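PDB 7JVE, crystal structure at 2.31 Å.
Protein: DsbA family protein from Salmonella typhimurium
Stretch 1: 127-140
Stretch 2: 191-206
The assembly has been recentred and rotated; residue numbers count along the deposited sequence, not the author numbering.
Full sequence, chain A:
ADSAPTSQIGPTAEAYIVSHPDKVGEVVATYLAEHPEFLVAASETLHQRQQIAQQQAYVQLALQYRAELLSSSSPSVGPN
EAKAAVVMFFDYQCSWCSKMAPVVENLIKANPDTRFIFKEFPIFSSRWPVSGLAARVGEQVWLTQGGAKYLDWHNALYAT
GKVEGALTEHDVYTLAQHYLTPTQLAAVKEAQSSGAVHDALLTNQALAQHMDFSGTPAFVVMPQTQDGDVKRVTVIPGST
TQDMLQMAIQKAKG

Stretch 1 (127-140) RWPVSGLAARVGEQ
Stretch 2 (191-206) AQSSGAVHDALLTNQA

The apolar centre of the contact forms where Leu-201, early in helix 199-206, meets the first turns of helix 128-140. The helix axes approach to 9.1 Å with 115° between their N-to-C directions. The CA-to-CB bond of Leu-201 (chi1 t, chi2 p) points toward the first helix, and CD2 of Leu-201 lies 3.6 Å from Gly-132 N; CD1 of Leu-201 lies 3.9 Å from CB of Ser-131. Trp-128 (chi1 m, chi2 50°) extends this apolar patch outward: its CE3 is 4.1 Å from CG1 of Val-197, its CZ3 3.9 Å from CD2 of Leu-202, and its CZ2 4.1 Å from CG of Gln-205.

The closest backbone register is Gly-132 CA to His-198 CA, 5.6 Å. His-198 occupies the N-cap position of the second helix and, with chi1 t and chi2 -118°, lays its ring beneath Arg-136: CA of Arg-136 stands 4.1 Å from the ring centroid, almost on the normal, in a CH-pi contact. At the ring edge, near its plane, His-198 NE2 donates to OE2 of the extended Glu-139 (chi1 t, chi2 t) at 2.7 Å.

One residue on in the first stretch and six back in the second, Leu-133 CA lies 6.6 Å from Gln-192 CA. Gln-192 (t, p, chi3 -5°) fits as a knob among Pro-129, Gly-132, Leu-133 and Arg-136, with its NE2 2.8 Å from Pro-129 O. Arg-136 (m, t, t, chi4 -74°) binds two successive segments: NE donates to Gln-192 OE1 at 3.0 Å, and NH2 to Ala-196 O at 2.9 Å. Its guanidinium lies between CB of Ala-191 over one face and N of His-198 over the other. The intervening turn passes through Gly-195 (phi 87°, psi -17°), where a CB would jam against the preceding carbonyl, then runs extended through Ala-196 and Val-197; Ala-196 N donates to Ser-194 OG at 3.2 Å.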

# COMPACT_ATOMS: atom_id res chain seq x y z
N ARG A 127 -13.92 -14.74 -14.03
CA ARG A 127 -14.87 -15.28 -13.07
C ARG A 127 -16.25 -15.54 -13.67
O ARG A 127 -17.07 -16.19 -13.02
CB ARG A 127 -14.99 -14.35 -11.86
CG ARG A 127 -13.64 -14.21 -11.18
CD ARG A 127 -13.75 -13.58 -9.84
NE ARG A 127 -12.43 -13.46 -9.24
CZ ARG A 127 -12.19 -12.75 -8.15
NH1 ARG A 127 -13.18 -12.11 -7.56
NH2 ARG A 127 -10.95 -12.68 -7.68
N TRP A 128 -16.51 -15.11 -14.90
CA TRP A 128 -17.86 -15.25 -15.46
C TRP A 128 -18.39 -16.68 -15.40
O TRP A 128 -19.54 -16.86 -14.96
CB TRP A 128 -17.88 -14.71 -16.89
CG TRP A 128 -17.90 -13.24 -16.90
CD1 TRP A 128 -17.07 -12.40 -16.22
CD2 TRP A 128 -18.79 -12.41 -17.64
NE1 TRP A 128 -17.38 -11.10 -16.49
CE2 TRP A 128 -18.44 -11.08 -17.36
CE3 TRP A 128 -19.84 -12.66 -18.52
CZ2 TRP A 128 -19.12 -9.99 -17.92
CZ3 TRP A 128 -20.51 -11.58 -19.10
CH2 TRP A 128 -20.14 -10.26 -18.78
N PRO A 129 -17.64 -17.72 -15.77
CA PRO A 129 -18.21 -19.08 -15.68
C PRO A 129 -18.62 -19.47 -14.26
O PRO A 129 -19.73 -19.99 -14.06
CB PRO A 129 -17.10 -19.97 -16.25
CG PRO A 129 -16.23 -19.05 -17.09
CD PRO A 129 -16.28 -17.72 -16.37
N VAL A 130 -17.79 -19.20 -13.26
CA VAL A 130 -18.13 -19.55 -11.88
C VAL A 130 -19.22 -18.63 -11.32
O VAL A 130 -20.19 -19.11 -10.71
CB VAL A 130 -16.86 -19.55 -10.99
CG1 VAL A 130 -17.22 -19.66 -9.53
CG2 VAL A 130 -15.96 -20.72 -11.39
N SER A 131 -19.08 -17.31 -11.50
CA SER A 131 -20.13 -16.41 -11.01
C SER A 131 -21.47 -16.72 -11.68
O SER A 131 -22.51 -16.76 -11.00
CB SER A 131 -19.75 -14.94 -11.24
OG SER A 131 -18.67 -14.57 -10.42
N GLY A 132 -21.47 -16.95 -13.00
CA GLY A 132 -22.71 -17.25 -13.68
C GLY A 132 -23.35 -18.53 -13.18
O GLY A 132 -24.56 -18.60 -12.99
N LEU A 133 -22.53 -19.58 -12.99
CA LEU A 133 -23.04 -20.84 -12.47
C LEU A 133 -23.62 -20.66 -11.07
O LEU A 133 -24.66 -21.23 -10.75
CB LEU A 133 -21.94 -21.91 -12.44
CG LEU A 133 -22.39 -23.24 -11.81
CD1 LEU A 133 -23.62 -23.79 -12.55
CD2 LEU A 133 -21.28 -24.32 -11.73
N ALA A 134 -22.93 -19.89 -10.21
CA ALA A 134 -23.44 -19.70 -8.86
C ALA A 134 -24.73 -18.90 -8.87
O ALA A 134 -25.62 -19.16 -8.05
CB ALA A 134 -22.39 -19.02 -7.97
N ALA A 135 -24.87 -17.97 -9.81
CA ALA A 135 -26.11 -17.22 -9.94
C ALA A 135 -27.25 -18.12 -10.45
O ALA A 135 -28.39 -17.96 -10.02
CB ALA A 135 -25.90 -16.00 -10.84
N ARG A 136 -26.96 -19.07 -11.36
CA ARG A 136 -28.00 -20.00 -11.82
C ARG A 136 -28.56 -20.82 -10.67
O ARG A 136 -29.78 -20.94 -10.52
CB ARG A 136 -27.47 -20.95 -12.89
CG ARG A 136 -27.24 -20.36 -14.27
CD ARG A 136 -26.82 -21.47 -15.25
NE ARG A 136 -26.40 -20.88 -16.52
CZ ARG A 136 -27.24 -20.37 -17.41
NH1 ARG A 136 -28.55 -20.39 -17.17
NH2 ARG A 136 -26.79 -19.83 -18.52
N VAL A 137 -27.67 -21.40 -9.85
CA VAL A 137 -28.11 -22.20 -8.70
C VAL A 137 -28.91 -21.33 -7.75
O VAL A 137 -30.02 -21.69 -7.34
CB VAL A 137 -26.91 -22.83 -7.98
CG1 VAL A 137 -27.41 -23.68 -6.80
CG2 VAL A 137 -26.07 -23.64 -8.95
N GLY A 138 -28.35 -20.17 -7.39
CA GLY A 138 -29.04 -19.29 -6.45
C GLY A 138 -30.42 -18.89 -6.94
O GLY A 138 -31.37 -18.85 -6.16
N GLU A 139 -30.55 -18.62 -8.23
CA GLU A 139 -31.86 -18.26 -8.74
C GLU A 139 -32.85 -19.42 -8.62
O GLU A 139 -34.01 -19.21 -8.26
CB GLU A 139 -31.75 -17.79 -10.17
CG GLU A 139 -33.09 -17.42 -10.71
CD GLU A 139 -32.98 -16.78 -12.05
OE1 GLU A 139 -33.03 -15.52 -12.09
OE2 GLU A 139 -32.83 -17.52 -13.05
N GLN A 140 -32.41 -20.65 -8.91
CA GLN A 140 -33.28 -21.80 -8.74
C GLN A 140 -33.69 -21.96 -7.28
O GLN A 140 -34.87 -22.16 -6.97
CB GLN A 140 -32.61 -23.08 -9.24
CG GLN A 140 -32.52 -23.17 -10.73
CD GLN A 140 -33.90 -23.09 -11.37
OE1 GLN A 140 -34.83 -23.81 -10.98
NE2 GLN A 140 -34.06 -22.15 -12.30
N ALA A 191 -27.81 -25.67 -19.13
CA ALA A 191 -27.78 -24.25 -19.46
C ALA A 191 -26.35 -23.71 -19.44
O ALA A 191 -25.92 -22.99 -20.35
CB ALA A 191 -28.67 -23.47 -18.49
N GLN A 192 -25.60 -24.05 -18.39
CA GLN A 192 -24.21 -23.60 -18.31
C GLN A 192 -23.42 -24.09 -19.51
O GLN A 192 -22.69 -23.32 -20.15
CB GLN A 192 -23.61 -24.07 -17.00
CG GLN A 192 -22.30 -23.44 -16.62
CD GLN A 192 -22.37 -21.94 -16.28
OE1 GLN A 192 -23.42 -21.27 -16.40
NE2 GLN A 192 -21.24 -21.41 -15.89
N SER A 193 -23.59 -25.36 -19.87
CA SER A 193 -22.85 -25.92 -20.99
C SER A 193 -23.28 -25.32 -22.33
O SER A 193 -22.52 -25.41 -23.31
CB SER A 193 -23.02 -27.43 -21.03
OG SER A 193 -22.42 -28.01 -19.88
N SER A 194 -24.47 -24.73 -22.40
CA SER A 194 -24.96 -24.16 -23.65
C SER A 194 -24.18 -22.93 -24.09
O SER A 194 -24.34 -22.50 -25.23
CB SER A 194 -26.44 -23.78 -23.51
OG SER A 194 -26.57 -22.64 -22.65
N GLY A 195 -23.33 -22.38 -23.22
CA GLY A 195 -22.64 -21.14 -23.51
C GLY A 195 -23.41 -19.89 -23.14
O GLY A 195 -22.79 -18.82 -23.02
N ALA A 196 -24.72 -19.99 -22.92
CA ALA A 196 -25.51 -18.86 -22.45
C ALA A 196 -25.00 -18.34 -21.11
O ALA A 196 -24.58 -19.11 -20.25
CB ALA A 196 -26.98 -19.25 -22.32
N VAL A 197 -25.04 -17.03 -20.94
CA VAL A 197 -24.65 -16.37 -19.70
C VAL A 197 -25.92 -16.09 -18.92
O VAL A 197 -26.86 -15.50 -19.45
CB VAL A 197 -23.85 -15.09 -19.97
CG1 VAL A 197 -23.61 -14.33 -18.67
CG2 VAL A 197 -22.51 -15.44 -20.61
N HIS A 198 -25.96 -16.53 -17.66
CA HIS A 198 -27.19 -16.38 -16.90
C HIS A 198 -27.64 -14.92 -16.91
O HIS A 198 -26.86 -14.01 -16.62
CB HIS A 198 -26.99 -16.82 -15.46
CG HIS A 198 -28.26 -16.81 -14.67
ND1 HIS A 198 -28.43 -16.02 -13.57
CD2 HIS A 198 -29.41 -17.51 -14.84
CE1 HIS A 198 -29.64 -16.22 -13.07
NE2 HIS A 198 -30.26 -17.11 -13.83
N ASP A 199 -28.93 -14.72 -17.20
CA ASP A 199 -29.42 -13.37 -17.45
C ASP A 199 -29.14 -12.43 -16.27
O ASP A 199 -28.85 -11.25 -16.47
CB ASP A 199 -30.91 -13.39 -17.76
CG ASP A 199 -31.41 -12.00 -18.15
OD1 ASP A 199 -31.12 -11.59 -19.31
OD2 ASP A 199 -32.04 -11.31 -17.31
N ALA A 200 -29.22 -12.93 -15.04
CA ALA A 200 -28.99 -12.07 -13.89
C ALA A 200 -27.55 -11.55 -13.86
O ALA A 200 -27.31 -10.41 -13.45
CB ALA A 200 -29.31 -12.82 -12.59
N LEU A 201 -26.60 -12.38 -14.30
CA LEU A 201 -25.21 -11.92 -14.35
C LEU A 201 -25.03 -10.82 -15.39
O LEU A 201 -24.32 -9.84 -15.13
CB LEU A 201 -24.28 -13.09 -14.65
CG LEU A 201 -22.86 -12.91 -14.15
CD1 LEU A 201 -22.86 -13.04 -12.61
CD2 LEU A 201 -21.90 -13.89 -14.80
N LEU A 202 -25.65 -10.96 -16.56
CA LEU A 202 -25.57 -9.91 -17.57
C LEU A 202 -26.21 -8.62 -17.07
O LEU A 202 -25.64 -7.53 -17.19
CB LEU A 202 -26.25 -10.36 -18.88
CG LEU A 202 -25.70 -11.55 -19.64
CD1 LEU A 202 -26.65 -11.95 -20.79
CD2 LEU A 202 -24.27 -11.26 -20.17
N THR A 203 -27.43 -8.74 -16.52
CA THR A 203 -28.15 -7.58 -16.00
C THR A 203 -27.41 -6.93 -14.85
O THR A 203 -27.29 -5.70 -14.79
CB THR A 203 -29.56 -8.02 -15.55
OG1 THR A 203 -30.25 -8.56 -16.67
CG2 THR A 203 -30.38 -6.86 -14.94
N ASN A 204 -26.88 -7.74 -13.92
CA ASN A 204 -26.19 -7.17 -12.77
C ASN A 204 -24.90 -6.47 -13.18
O ASN A 204 -24.55 -5.43 -12.61
CB ASN A 204 -25.90 -8.27 -11.75
CG ASN A 204 -27.14 -8.73 -11.02
OD1 ASN A 204 -28.20 -8.12 -11.15
ND2 ASN A 204 -27.01 -9.79 -10.24
N GLN A 205 -24.17 -7.02 -14.15
CA GLN A 205 -22.93 -6.39 -14.60
C GLN A 205 -23.21 -5.10 -15.36
O GLN A 205 -22.48 -4.11 -15.21
CB GLN A 205 -22.12 -7.35 -15.46
CG GLN A 205 -20.87 -6.73 -16.06
CD GLN A 205 -19.88 -6.32 -14.99
OE1 GLN A 205 -19.88 -6.86 -13.88
NE2 GLN A 205 -19.02 -5.36 -15.32
N ALA A 206 -24.27 -5.09 -16.18
CA ALA A 206 -24.69 -3.85 -16.83
C ALA A 206 -25.07 -2.80 -15.79
O ALA A 206 -24.70 -1.63 -15.91
CB ALA A 206 -25.85 -4.11 -17.79